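Long-range contacts in PrgB (Enterococcus faecalis, PDB 6EVU), which promotes cell aggregation, biofilm formation and conjugation through DNA binding and compaction, as a cell-wall adhesin whose adhesin domain is described here: residues L30-S35 and F302-N307; F131-Q136 and I155-G160; F193-S198 and G274-R279; S215-N220 and I280-G285. All coordinates share one frame; numbering follows the deposited sequence.

Contact 1. Residues L30-S35 and F302-N307; sequences LVFDQS and FAFSTN
Phe32 CD2 meets the edge of the Phe304 ring, near its plane and 3.7 Å from Phe304 CD2. The planes of the two rings make 59° and their centroids stand 5.6 Å apart, so this is an oblique aromatic pair in which the two side chains cross at about a right angle. Phe177 of strand 169-179 touches both rings, Leu117 and Ile154 adjoin Phe32, and Tyr195 adjoins Phe304. Beside the rings, Thr306 grips the backbone of Phe32 twice. Phe32 N donates to Thr306 OG1 over 2.9 Å in a nearly straight bond (169°), and Thr306 N returns one to Phe32 O, also 2.9 Å, coming from above the carbonyl plane. A chi1 of 55° puts OG1 between the backbone N and the carbonyl carbon, where it faces Phe32 N. Thr306 CG2, anti to the carbonyl carbon, lies 3.9 Å from Leu30 CD2. A water 2.6 Å from Thr306 OG1 also approaches Asp33 OD2, though so closely that this second contact is doubtful in detail. Each segment braces its own turn: Asp33 OD1 accepts from Ser35 N at 2.9 Å, an Asx turn, and Ser305 OG accepts from Asn307 N at 3.0 Å, an ST turn. Polar grip and aromatic pair thus lie next to each other, with Asp33 and Asn307 toward the solvent side. The arrangement is a loop-to-loop junction of the GbpC-type adhesin domain, joining the chain just after strand 30-31 to the chain that leaves strand 299-302, with Phe32 and Phe304 both packed on strand 169-179.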
loop_
_atom_site.group_PDB
_atom_site.type_symbol
_atom_site.label_atom_id
_atom_site.label_comp_id
_atom_site.label_asym_id
_atom_site.label_seq_id
_atom_site.Cartn_x
_atom_site.Cartn_y
_atom_site.Cartn_z
ATOM N N LEU A 30 -18.818 2.034 1.256
ATOM C CA LEU A 30 -17.905 2.851 0.482
ATOM C C LEU A 30 -17.522 2.096 -0.776
ATOM O O LEU A 30 -17.086 0.938 -0.699
ATOM C CB LEU A 30 -16.653 3.141 1.310
ATOM C CG LEU A 30 -15.557 3.886 0.546
ATOM C CD1 LEU A 30 -16.039 5.318 0.224
ATOM C CD2 LEU A 30 -14.216 3.875 1.337
ATOM N N VAL A 31 -17.715 2.729 -1.928
ATOM C CA VAL A 31 -17.318 2.181 -3.221
ATOM C C VAL A 31 -16.154 3.017 -3.752
ATOM O O VAL A 31 -16.337 4.173 -4.151
ATOM C CB VAL A 31 -18.492 2.178 -4.208
ATOM C CG1 VAL A 31 -18.092 1.515 -5.574
ATOM C CG2 VAL A 31 -19.753 1.498 -3.558
ATOM N N PHE A 32 -14.980 2.396 -3.830
ATOM C CA PHE A 32 -13.798 3.056 -4.356
ATOM C C PHE A 32 -12.999 1.959 -5.062
ATOM O O PHE A 32 -12.070 1.352 -4.537
ATOM C CB PHE A 32 -12.995 3.778 -3.265
ATOM C CG PHE A 32 -12.125 4.866 -3.837
ATOM C CD1 PHE A 32 -12.600 6.140 -3.921
ATOM C CD2 PHE A 32 -10.876 4.598 -4.358
ATOM C CE1 PHE A 32 -11.810 7.140 -4.495
ATOM C CE2 PHE A 32 -10.086 5.610 -4.917
ATOM C CZ PHE A 32 -10.572 6.848 -4.984
ATOM N N ASP A 33 -13.354 1.719 -6.310
ATOM C CA ASP A 33 -12.857 0.563 -7.060
ATOM C C ASP A 33 -12.840 0.948 -8.537
ATOM O O ASP A 33 -13.046 2.109 -8.882
ATOM C CB ASP A 33 -13.717 -0.668 -6.750
ATOM C CG ASP A 33 -15.175 -0.470 -7.118
ATOM O OD1 ASP A 33 -15.496 0.342 -7.990
ATOM O OD2 ASP A 33 -16.007 -1.158 -6.495
ATOM N N GLN A 34 -12.623 -0.030 -9.441
ATOM C CA GLN A 34 -12.482 0.342 -10.850
ATOM C C GLN A 34 -13.725 1.062 -11.393
ATOM O O GLN A 34 -13.633 1.858 -12.343
ATOM C CB GLN A 34 -12.215 -0.903 -11.716
ATOM C CG GLN A 34 -11.342 -0.675 -12.969
ATOM C CD GLN A 34 -10.046 0.112 -12.707
ATOM O OE1 GLN A 34 -9.867 1.231 -13.193
ATOM N NE2 GLN A 34 -9.143 -0.475 -11.909
ATOM N N SER A 35 -14.899 0.765 -10.843
ATOM C CA SER A 35 -16.125 1.385 -11.317
ATOM C C SER A 35 -16.180 2.899 -11.133
ATOM O O SER A 35 -17.089 3.544 -11.682
ATOM C CB SER A 35 -17.334 0.713 -10.623
ATOM O OG SER A 35 -17.458 1.115 -9.277
ATOM N N PHE A 302 1.591 -0.235 -3.983
ATOM C CA PHE A 302 0.479 -0.213 -3.031
ATOM C C PHE A 302 -0.745 0.308 -3.775
ATOM O O PHE A 302 -0.827 1.488 -4.088
ATOM C CB PHE A 302 0.729 0.640 -1.785
ATOM C CG PHE A 302 -0.399 0.487 -0.812
ATOM C CD1 PHE A 302 -0.454 -0.671 -0.015
ATOM C CD2 PHE A 302 -1.466 1.340 -0.839
ATOM C CE1 PHE A 302 -1.504 -0.892 0.847
ATOM C CE2 PHE A 302 -2.591 1.111 0.026
ATOM C CZ PHE A 302 -2.596 0.001 0.849
ATOM N N ALA A 303 -1.721 -0.565 -3.999
ATOM C CA ALA A 303 -2.980 -0.186 -4.623
ATOM C C ALA A 303 -4.052 -0.027 -3.552
ATOM O O ALA A 303 -4.138 -0.858 -2.636
ATOM C CB ALA A 303 -3.414 -1.262 -5.618
ATOM N N PHE A 304 -4.871 1.004 -3.699
ATOM C CA PHE A 304 -5.973 1.291 -2.789
ATOM C C PHE A 304 -7.302 1.029 -3.469
ATOM O O PHE A 304 -7.573 1.603 -4.516
ATOM C CB PHE A 304 -5.971 2.740 -2.325
ATOM C CG PHE A 304 -7.111 3.050 -1.430
ATOM C CD1 PHE A 304 -7.036 2.709 -0.085
ATOM C CD2 PHE A 304 -8.298 3.655 -1.930
ATOM C CE1 PHE A 304 -8.132 2.984 0.785
ATOM C CE2 PHE A 304 -9.379 3.964 -1.042
ATOM C CZ PHE A 304 -9.304 3.611 0.289
ATOM N N SER A 305 -8.145 0.188 -2.849
ATOM C CA SER A 305 -9.501 0.001 -3.365
ATOM C C SER A 305 -10.376 -0.557 -2.258
ATOM O O SER A 305 -9.906 -0.920 -1.183
ATOM C CB SER A 305 -9.540 -0.954 -4.571
ATOM O OG SER A 305 -9.601 -2.312 -4.167
ATOM N N THR A 306 -11.652 -0.751 -2.590
ATOM C CA THR A 306 -12.631 -1.342 -1.693
ATOM C C THR A 306 -12.999 -2.751 -2.124
ATOM O O THR A 306 -14.026 -3.284 -1.677
ATOM C CB THR A 306 -13.900 -0.480 -1.615
ATOM O OG1 THR A 306 -14.423 -0.279 -2.945
ATOM C CG2 THR A 306 -13.637 0.793 -0.909
ATOM N N ASN A 307 -12.192 -3.345 -2.996
ATOM C CA ASN A 307 -12.360 -4.723 -3.468
ATOM C C ASN A 307 -11.744 -5.662 -2.443
ATOM O O ASN A 307 -10.552 -5.997 -2.510
ATOM C CB ASN A 307 -11.681 -4.872 -4.822
ATOM C CG ASN A 307 -12.503 -4.286 -5.959
ATOM O OD1 ASN A 307 -12.018 -3.424 -6.715
ATOM N ND2 ASN A 307 -13.747 -4.779 -6.117
HETATM O O HOH W 1 -15.884 -2.025 -4.227
#

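Contact 2. Residues F131-Q136 and I155-G160; sequences FVYELQ and ITAFIG
Phe131 and Tyr133 lie opposite Thr156 and Ala157 at a spacing that rules out strand pairing: Phe131 CA is 8.9 Å from Thr156 CA, and Tyr133 CA is 9.6 Å from Ala157 CA. The two segments run in roughly the same direction but belong to different sheets, strand 124-137 to the large antiparallel one and strand 157-160 to the smaller one. This is the face-to-face layering of a beta sandwich, and the space between the layers is filled by side chains. Tyr133 does most of the bridging. Its chi1 of -63° puts CG beside the backbone N, and its ring reaches across to three residues in turn: CE2 lies 3.8 Å from Ala157 CB, CD2 lies 4.1 Å from Ile159 CD1, and the hydroxyl OH comes to 3.3 Å from Thr156 CG2. The same methyl sits obliquely against Phe131, 3.9 Å from its CE2, so Thr156 CG2 touches both aromatic side chains. Thr156 OG1 is hydrogen-bonded to Pro153 O and Phe304 N, just ahead of strand 157-160. Phe149 of strand 145-150 meets the Tyr133 ring as well, and Tyr114 packs edge-to-face with Phe131. The phenol is not left as a bare polar group in this buried layer: a water lies 2.8 Å from Tyr133 OH and donates a hydrogen bond of 2.8 Å to Thr156 O.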
loop_
_atom_site.group_PDB
_atom_site.type_symbol
_atom_site.label_atom_id
_atom_site.label_comp_id
_atom_site.label_asym_id
_atom_site.label_seq_id
_atom_site.Cartn_x
_atom_site.Cartn_y
_atom_site.Cartn_z
ATOM N N PHE A 131 -5.135 12.104 -1.449
ATOM C CA PHE A 131 -4.299 11.058 -0.856
ATOM C C PHE A 131 -3.037 11.734 -0.327
ATOM O O PHE A 131 -2.258 12.257 -1.117
ATOM C CB PHE A 131 -3.932 10.055 -1.949
ATOM C CG PHE A 131 -5.048 9.101 -2.327
ATOM C CD1 PHE A 131 -6.315 9.545 -2.719
ATOM C CD2 PHE A 131 -4.797 7.728 -2.259
ATOM C CE1 PHE A 131 -7.332 8.604 -3.036
ATOM C CE2 PHE A 131 -5.830 6.798 -2.554
ATOM C CZ PHE A 131 -7.047 7.260 -2.973
ATOM N N VAL A 132 -2.824 11.724 0.987
ATOM C CA VAL A 132 -1.662 12.359 1.606
ATOM C C VAL A 132 -0.686 11.293 2.039
ATOM O O VAL A 132 -1.004 10.423 2.867
ATOM C CB VAL A 132 -2.068 13.225 2.801
ATOM C CG1 VAL A 132 -0.806 13.838 3.456
ATOM C CG2 VAL A 132 -3.103 14.271 2.311
ATOM N N TYR A 133 0.510 11.351 1.450
ATOM C CA TYR A 133 1.607 10.412 1.701
ATOM C C TYR A 133 2.673 11.085 2.541
ATOM O O TYR A 133 3.089 12.183 2.224
ATOM C CB TYR A 133 2.242 10.011 0.376
ATOM C CG TYR A 133 1.284 9.281 -0.521
ATOM C CD1 TYR A 133 0.455 9.965 -1.441
ATOM C CD2 TYR A 133 1.268 7.871 -0.508
ATOM C CE1 TYR A 133 -0.396 9.223 -2.316
ATOM C CE2 TYR A 133 0.407 7.179 -1.350
ATOM C CZ TYR A 133 -0.385 7.862 -2.229
ATOM O OH TYR A 133 -1.244 7.256 -3.104
ATOM N N GLU A 134 3.118 10.400 3.600
ATOM C CA GLU A 134 4.175 10.938 4.420
ATOM C C GLU A 134 5.167 9.833 4.698
ATOM O O GLU A 134 4.810 8.816 5.299
ATOM C CB GLU A 134 3.628 11.541 5.724
ATOM C CG GLU A 134 4.726 12.266 6.435
ATOM C CD GLU A 134 4.250 13.114 7.594
ATOM O OE1 GLU A 134 3.008 13.354 7.780
ATOM O OE2 GLU A 134 5.169 13.567 8.349
ATOM N N LEU A 135 6.424 10.060 4.310
ATOM C CA LEU A 135 7.500 9.152 4.690
ATOM C C LEU A 135 7.545 8.958 6.204
ATOM O O LEU A 135 7.507 9.923 6.990
ATOM C CB LEU A 135 8.854 9.677 4.178
ATOM C CG LEU A 135 10.130 8.836 4.406
ATOM C CD1 LEU A 135 11.130 9.227 3.308
ATOM C CD2 LEU A 135 10.820 9.112 5.815
ATOM N N GLN A 136 7.685 7.682 6.599
ATOM C CA GLN A 136 7.965 7.299 7.975
ATOM C C GLN A 136 9.269 6.530 8.187
ATOM O O GLN A 136 9.913 6.708 9.240
ATOM C CB GLN A 136 6.787 6.482 8.514
ATOM C CG GLN A 136 5.558 7.393 8.634
ATOM C CD GLN A 136 4.443 6.687 9.337
ATOM O OE1 GLN A 136 4.057 5.618 8.918
ATOM N NE2 GLN A 136 3.926 7.279 10.414
ATOM N N ILE A 155 -4.876 2.284 -9.093
ATOM C CA ILE A 155 -3.498 1.803 -9.134
ATOM C C ILE A 155 -2.657 2.460 -8.041
ATOM O O ILE A 155 -1.827 1.803 -7.376
ATOM C CB ILE A 155 -2.942 2.093 -10.541
ATOM C CG1 ILE A 155 -3.651 1.223 -11.596
ATOM C CG2 ILE A 155 -1.400 1.918 -10.620
ATOM C CD1 ILE A 155 -3.261 1.555 -13.029
ATOM N N THR A 156 -2.917 3.740 -7.812
ATOM C CA THR A 156 -2.456 4.500 -6.646
ATOM C C THR A 156 -0.960 4.877 -6.632
ATOM O O THR A 156 -0.611 5.949 -7.104
ATOM C CB THR A 156 -2.851 3.736 -5.349
ATOM O OG1 THR A 156 -4.143 3.097 -5.605
ATOM C CG2 THR A 156 -3.021 4.646 -4.133
ATOM N N ALA A 157 -0.100 4.060 -6.067
ATOM C CA ALA A 157 1.271 4.500 -5.807
ATOM C C ALA A 157 2.269 3.364 -5.964
ATOM O O ALA A 157 2.007 2.237 -5.547
ATOM C CB ALA A 157 1.416 5.053 -4.396
ATOM N N PHE A 158 3.459 3.697 -6.457
ATOM C CA PHE A 158 4.622 2.814 -6.375
ATOM C C PHE A 158 5.668 3.553 -5.581
ATOM O O PHE A 158 5.930 4.719 -5.869
ATOM C CB PHE A 158 5.165 2.482 -7.770
ATOM C CG PHE A 158 4.210 1.671 -8.629
ATOM C CD1 PHE A 158 3.137 2.301 -9.242
ATOM C CD2 PHE A 158 4.404 0.286 -8.849
ATOM C CE1 PHE A 158 2.239 1.553 -10.089
ATOM C CE2 PHE A 158 3.483 -0.463 -9.654
ATOM C CZ PHE A 158 2.431 0.176 -10.255
ATOM N N ILE A 159 6.234 2.918 -4.551
ATOM C CA ILE A 159 7.128 3.637 -3.640
ATOM C C ILE A 159 8.376 2.805 -3.414
ATOM O O ILE A 159 8.304 1.589 -3.172
ATOM C CB ILE A 159 6.392 3.964 -2.308
ATOM C CG1 ILE A 159 5.295 5.056 -2.595
ATOM C CG2 ILE A 159 7.397 4.427 -1.162
ATOM C CD1 ILE A 159 4.407 5.387 -1.482
ATOM N N GLY A 160 9.539 3.468 -3.388
ATOM C CA GLY A 160 10.736 2.679 -3.113
ATOM C C GLY A 160 11.974 3.553 -3.079
ATOM O O GLY A 160 11.928 4.740 -3.420
HETATM O O HOH W 2 -1.596 8.184 -5.678
#

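Contact 3. Residues F193-S198 and G274-R279; sequences FAYALS and GLANGR
Tyr195 lays its ring flat over the backbone of Gly274. Gly274 CA stands 3.7 Å from the ring centroid and only 11° off the ring normal, a CH-pi contact over the centre of the face. A chi1 of 48° puts CG between the backbone N and the carbonyl carbon, and chi2 of -81° turns the ring face to Gly274. Gly274 has no side chain to intervene, which makes this a cross-strand glycine-aromatic pair. At the edge of the same ring, near its plane, Ala276 CB approaches Tyr195 CE1 to 4.1 Å, and the same methyl also meets Phe193 CB at 4.1 Å. Phe193, Tyr195 and Ala276 therefore share one face of the sheet, with Ile280 packed on both aromatic residues and Asn221 OD1 bonded to Tyr195 OH. Leu197 CD1 borders the glycine, 3.7 Å from Gly274 N. On the reverse face, Ala194 CB touches Leu275 CD2 at 3.8 Å.

Beneath these side chains, strand 193-197 and residues 274-276 run antiparallel. Phe193 with Ala276 and Tyr195 with Gly274 are hydrogen-bonded pairs; Ala194 with Leu275 between them is not. In the tyrosine pair, Tyr195 N to Gly274 O and Gly274 N to Tyr195 O both measure 2.8 Å. Strand 272-276 is the middle of a three-stranded sheet. The chemistry implies a double hold on Gly274, its peptide groups bonded in the sheet and its CA covered by the aromatic face.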
loop_
_atom_site.group_PDB
_atom_site.type_symbol
_atom_site.label_atom_id
_atom_site.label_comp_id
_atom_site.label_asym_id
_atom_site.label_seq_id
_atom_site.Cartn_x
_atom_site.Cartn_y
_atom_site.Cartn_z
ATOM N N PHE A 193 -16.371 2.741 6.845
ATOM C CA PHE A 193 -15.626 2.505 5.611
ATOM C C PHE A 193 -14.902 1.179 5.714
ATOM O O PHE A 193 -14.339 0.842 6.767
ATOM C CB PHE A 193 -14.555 3.575 5.403
ATOM C CG PHE A 193 -15.069 4.913 5.024
ATOM C CD1 PHE A 193 -16.359 5.102 4.536
ATOM C CD2 PHE A 193 -14.246 6.018 5.157
ATOM C CE1 PHE A 193 -16.782 6.396 4.153
ATOM C CE2 PHE A 193 -14.676 7.282 4.767
ATOM C CZ PHE A 193 -15.904 7.487 4.299
ATOM N N ALA A 194 -14.877 0.441 4.616
ATOM C CA ALA A 194 -14.065 -0.761 4.534
ATOM C C ALA A 194 -13.150 -0.661 3.318
ATOM O O ALA A 194 -13.593 -0.328 2.206
ATOM C CB ALA A 194 -14.940 -2.026 4.479
ATOM N N TYR A 195 -11.890 -1.004 3.515
ATOM C CA TYR A 195 -10.928 -0.937 2.429
ATOM C C TYR A 195 -10.033 -2.159 2.462
ATOM O O TYR A 195 -9.873 -2.801 3.504
ATOM C CB TYR A 195 -10.060 0.319 2.491
ATOM C CG TYR A 195 -9.419 0.676 3.840
ATOM C CD1 TYR A 195 -10.129 1.340 4.840
ATOM C CD2 TYR A 195 -8.091 0.371 4.070
ATOM C CE1 TYR A 195 -9.475 1.678 6.090
ATOM C CE2 TYR A 195 -7.431 0.719 5.247
ATOM C CZ TYR A 195 -8.127 1.361 6.244
ATOM O OH TYR A 195 -7.463 1.705 7.384
ATOM N N ALA A 196 -9.509 -2.509 1.290
ATOM C CA ALA A 196 -8.714 -3.713 1.146
ATOM C C ALA A 196 -7.261 -3.447 1.522
ATOM O O ALA A 196 -6.707 -2.371 1.267
ATOM C CB ALA A 196 -8.765 -4.203 -0.293
ATOM N N LEU A 197 -6.613 -4.457 2.082
ATOM C CA LEU A 197 -5.170 -4.426 2.276
ATOM C C LEU A 197 -4.781 -5.723 1.592
ATOM O O LEU A 197 -5.009 -6.814 2.139
ATOM C CB LEU A 197 -4.772 -4.389 3.749
ATOM C CG LEU A 197 -5.482 -3.210 4.426
ATOM C CD1 LEU A 197 -5.569 -3.406 5.900
ATOM C CD2 LEU A 197 -4.771 -1.947 4.036
ATOM N N SER A 198 -4.269 -5.616 0.374
ATOM C CA SER A 198 -4.083 -6.762 -0.496
ATOM C C SER A 198 -2.634 -6.922 -0.912
ATOM O O SER A 198 -1.785 -6.059 -0.652
ATOM C CB SER A 198 -4.960 -6.651 -1.749
ATOM O OG SER A 198 -6.319 -6.782 -1.356
ATOM N N GLY A 274 -9.241 -3.296 6.156
ATOM C CA GLY A 274 -9.232 -2.092 6.967
ATOM C C GLY A 274 -10.645 -1.575 7.187
ATOM O O GLY A 274 -11.463 -1.541 6.256
ATOM N N LEU A 275 -10.940 -1.226 8.441
ATOM C CA LEU A 275 -12.244 -0.692 8.844
ATOM C C LEU A 275 -12.022 0.671 9.479
ATOM O O LEU A 275 -11.122 0.825 10.317
ATOM C CB LEU A 275 -12.997 -1.634 9.823
ATOM C CG LEU A 275 -13.625 -2.803 9.049
ATOM C CD1 LEU A 275 -13.985 -4.008 9.926
ATOM C CD2 LEU A 275 -14.811 -2.318 8.254
ATOM N N ALA A 276 -12.790 1.673 9.052
ATOM C CA ALA A 276 -12.607 3.030 9.567
ATOM C C ALA A 276 -13.959 3.620 9.975
ATOM O O ALA A 276 -14.833 3.822 9.127
ATOM C CB ALA A 276 -11.915 3.941 8.548
ATOM N N ASN A 277 -14.120 3.930 11.271
ATOM C CA ASN A 277 -15.258 4.732 11.724
ATOM C C ASN A 277 -14.934 6.224 11.672
ATOM O O ASN A 277 -15.330 6.985 12.542
ATOM C CB ASN A 277 -15.688 4.313 13.140
ATOM C CG ASN A 277 -16.086 2.844 13.228
ATOM O OD1 ASN A 277 -17.159 2.452 12.753
ATOM N ND2 ASN A 277 -15.233 2.026 13.847
ATOM N N GLY A 278 -14.146 6.640 10.692
ATOM C CA GLY A 278 -13.652 8.004 10.597
ATOM C C GLY A 278 -12.810 8.081 9.331
ATOM O O GLY A 278 -12.881 7.190 8.488
ATOM N N ARG A 279 -12.020 9.156 9.199
ATOM C CA ARG A 279 -11.087 9.305 8.088
ATOM C C ARG A 279 -10.121 8.121 8.012
ATOM O O ARG A 279 -9.541 7.702 9.030
ATOM C CB ARG A 279 -10.305 10.628 8.271
ATOM C CG ARG A 279 -9.479 11.030 7.002
ATOM C CD ARG A 279 -8.809 12.409 7.194
ATOM N NE ARG A 279 -9.783 13.498 7.332
ATOM C CZ ARG A 279 -9.761 14.440 8.254
ATOM N NH1 ARG A 279 -8.821 14.459 9.212
ATOM N NH2 ARG A 279 -10.706 15.368 8.229
#

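Contact 4. Residues S215-N220 and I280-G285; sequences SDFGAN and ISFSFG
Ser215 and Ser283 form an antiparallel hydrogen-bonded pair: Ser215 N donates to Ser283 O over 2.9 Å, and Ser283 N donates to Ser215 O over 2.8 Å. A third backbone bond, Gly218 N to Ser281 O at 2.9 Å, follows after a change of register, for three steps from Ser215 to Gly218 face two from Ser283 to Ser281. The extra residue is taken up where the chain leaves strand 211-215, and Asp216 adopts left-handed backbone angles there (phi 51°, psi 52°). Asp216 O makes no backbone bond across the two segments; a water donates to it at 2.7 Å and to Ser283 OG at 2.7 Å. Ser283 OG is bonded in addition to Gln136 OE1 of strand 124-137. The aspartate side chain bends back on its own segment: Ser215 OG donates to Asp216 OD2 over 2.7 Å, from above the carboxylate plane. Lys170 forms a salt bridge to the same oxygen.

Away from this polar patch, Phe217 lies alongside Phe282, pointing the same way. Phe282 CB sits over one face of the Phe217 ring, offset toward the rim and 3.6 Å from Phe217 CD2, which makes a CH-pi contact. The rings themselves are near parallel, at 20°, but slid apart with centroids 5.9 Å from each other, so they barely overlap. Tyr195 and Leu197 pack on Phe217 from the neighbouring small sheet. The chemistry implies that the junction where the chain leaves strand 211-215 has two parts: a polar one of serines, a bridging water and a lysine-paired carboxylate, which would probably favour its charged form, and an aromatic one.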
loop_
_atom_site.group_PDB
_atom_site.type_symbol
_atom_site.label_atom_id
_atom_site.label_comp_id
_atom_site.label_asym_id
_atom_site.label_seq_id
_atom_site.Cartn_x
_atom_site.Cartn_y
_atom_site.Cartn_z
ATOM N N SER A 215 0.551 -1.258 8.968
ATOM C CA SER A 215 0.744 -1.024 10.402
ATOM C C SER A 215 0.174 0.345 10.756
ATOM O O SER A 215 -0.260 1.102 9.874
ATOM C CB SER A 215 2.226 -1.100 10.779
ATOM O OG SER A 215 2.882 -0.007 10.156
ATOM N N ASP A 216 0.248 0.684 12.056
ATOM C CA ASP A 216 -0.040 2.028 12.550
ATOM C C ASP A 216 -1.383 2.539 12.025
ATOM O O ASP A 216 -1.517 3.652 11.510
ATOM C CB ASP A 216 1.092 2.983 12.210
ATOM C CG ASP A 216 2.419 2.461 12.691
ATOM O OD1 ASP A 216 2.560 2.333 13.916
ATOM O OD2 ASP A 216 3.277 2.125 11.841
ATOM N N PHE A 217 -2.403 1.718 12.232
ATOM C CA PHE A 217 -3.730 2.147 11.826
ATOM C C PHE A 217 -4.102 3.376 12.646
ATOM O O PHE A 217 -3.857 3.418 13.853
ATOM C CB PHE A 217 -4.714 0.983 11.984
ATOM C CG PHE A 217 -4.603 0.013 10.832
ATOM C CD1 PHE A 217 -3.576 -0.925 10.788
ATOM C CD2 PHE A 217 -5.402 0.183 9.703
ATOM C CE1 PHE A 217 -3.406 -1.746 9.657
ATOM C CE2 PHE A 217 -5.272 -0.654 8.559
ATOM C CZ PHE A 217 -4.283 -1.623 8.544
ATOM N N GLY A 218 -4.541 4.433 11.966
ATOM C CA GLY A 218 -4.777 5.700 12.620
ATOM C C GLY A 218 -6.010 5.662 13.505
ATOM O O GLY A 218 -6.687 4.634 13.695
ATOM N N ALA A 219 -6.284 6.823 14.093
ATOM C CA ALA A 219 -7.452 6.941 14.974
ATOM C C ALA A 219 -8.682 6.441 14.231
ATOM O O ALA A 219 -8.781 6.650 13.031
ATOM C CB ALA A 219 -7.653 8.399 15.399
ATOM N N ASN A 220 -9.582 5.734 14.931
ATOM C CA ASN A 220 -10.827 5.247 14.312
ATOM C C ASN A 220 -10.612 4.251 13.166
ATOM O O ASN A 220 -11.591 3.910 12.474
ATOM C CB ASN A 220 -11.678 6.413 13.781
ATOM C CG ASN A 220 -11.711 7.595 14.743
ATOM O OD1 ASN A 220 -12.047 7.448 15.902
ATOM N ND2 ASN A 220 -11.298 8.760 14.261
ATOM N N ILE A 280 -9.953 7.586 6.809
ATOM C CA ILE A 280 -9.011 6.492 6.560
ATOM C C ILE A 280 -7.581 6.958 6.766
ATOM O O ILE A 280 -7.143 7.949 6.171
ATOM C CB ILE A 280 -9.173 5.968 5.127
ATOM C CG1 ILE A 280 -10.533 5.262 5.007
ATOM C CG2 ILE A 280 -8.006 5.034 4.753
ATOM C CD1 ILE A 280 -10.791 4.768 3.577
ATOM N N SER A 281 -6.814 6.190 7.514
ATOM C CA SER A 281 -5.392 6.541 7.691
ATOM C C SER A 281 -4.658 5.330 8.239
ATOM O O SER A 281 -5.146 4.701 9.177
ATOM C CB SER A 281 -5.249 7.697 8.652
ATOM O OG SER A 281 -3.881 8.128 8.717
ATOM N N PHE A 282 -3.536 4.969 7.638
ATOM C CA PHE A 282 -2.810 3.767 8.052
ATOM C C PHE A 282 -1.436 3.856 7.406
ATOM O O PHE A 282 -1.179 4.759 6.593
ATOM C CB PHE A 282 -3.540 2.486 7.624
ATOM C CG PHE A 282 -3.681 2.367 6.128
ATOM C CD1 PHE A 282 -4.692 3.020 5.451
ATOM C CD2 PHE A 282 -2.745 1.604 5.403
ATOM C CE1 PHE A 282 -4.781 2.970 4.065
ATOM C CE2 PHE A 282 -2.816 1.518 4.012
ATOM C CZ PHE A 282 -3.833 2.214 3.333
ATOM N N SER A 283 -0.531 2.927 7.781
ATOM C CA SER A 283 0.770 2.892 7.091
ATOM C C SER A 283 1.006 1.591 6.335
ATOM O O SER A 283 0.468 0.523 6.684
ATOM C CB SER A 283 1.927 3.126 8.082
ATOM O OG SER A 283 1.774 4.413 8.616
ATOM N N PHE A 284 1.831 1.659 5.287
ATOM C CA PHE A 284 2.186 0.437 4.561
ATOM C C PHE A 284 3.690 0.436 4.327
ATOM O O PHE A 284 4.320 1.488 4.290
ATOM C CB PHE A 284 1.385 0.275 3.229
ATOM C CG PHE A 284 1.603 1.425 2.241
ATOM C CD1 PHE A 284 2.613 1.366 1.312
ATOM C CD2 PHE A 284 0.773 2.538 2.281
ATOM C CE1 PHE A 284 2.811 2.417 0.400
ATOM C CE2 PHE A 284 0.959 3.610 1.344
ATOM C CZ PHE A 284 2.003 3.522 0.432
ATOM N N GLY A 285 4.278 -0.722 4.081
ATOM C CA GLY A 285 5.709 -0.711 3.904
ATOM C C GLY A 285 6.293 -2.072 3.623
ATOM O O GLY A 285 5.605 -2.991 3.145
HETATM O O HOH W 3 -0.134 5.571 10.150
#

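In the fold
From the N terminus, residues 30-35 open contact 1, which closes only at 302-307 and so encloses the other three. Contact 2 opens and closes first within that span, packing 131-136 against 155-160, one from each of the two larger sheets. Contacts 3 and 4 follow it and cross: 193-198, then 215-220, then their partners 274-279 and 280-285. The last two are consecutive in the chain, so the three-stranded sheet and the nine-stranded sheet are knitted together there. The segment 302-307 touches all three enclosed contacts, and contact 2 meets contact 4 through Gln136 and Ser283, while contacts 2 and 3 stay about 8 Å apart at their nearest atoms.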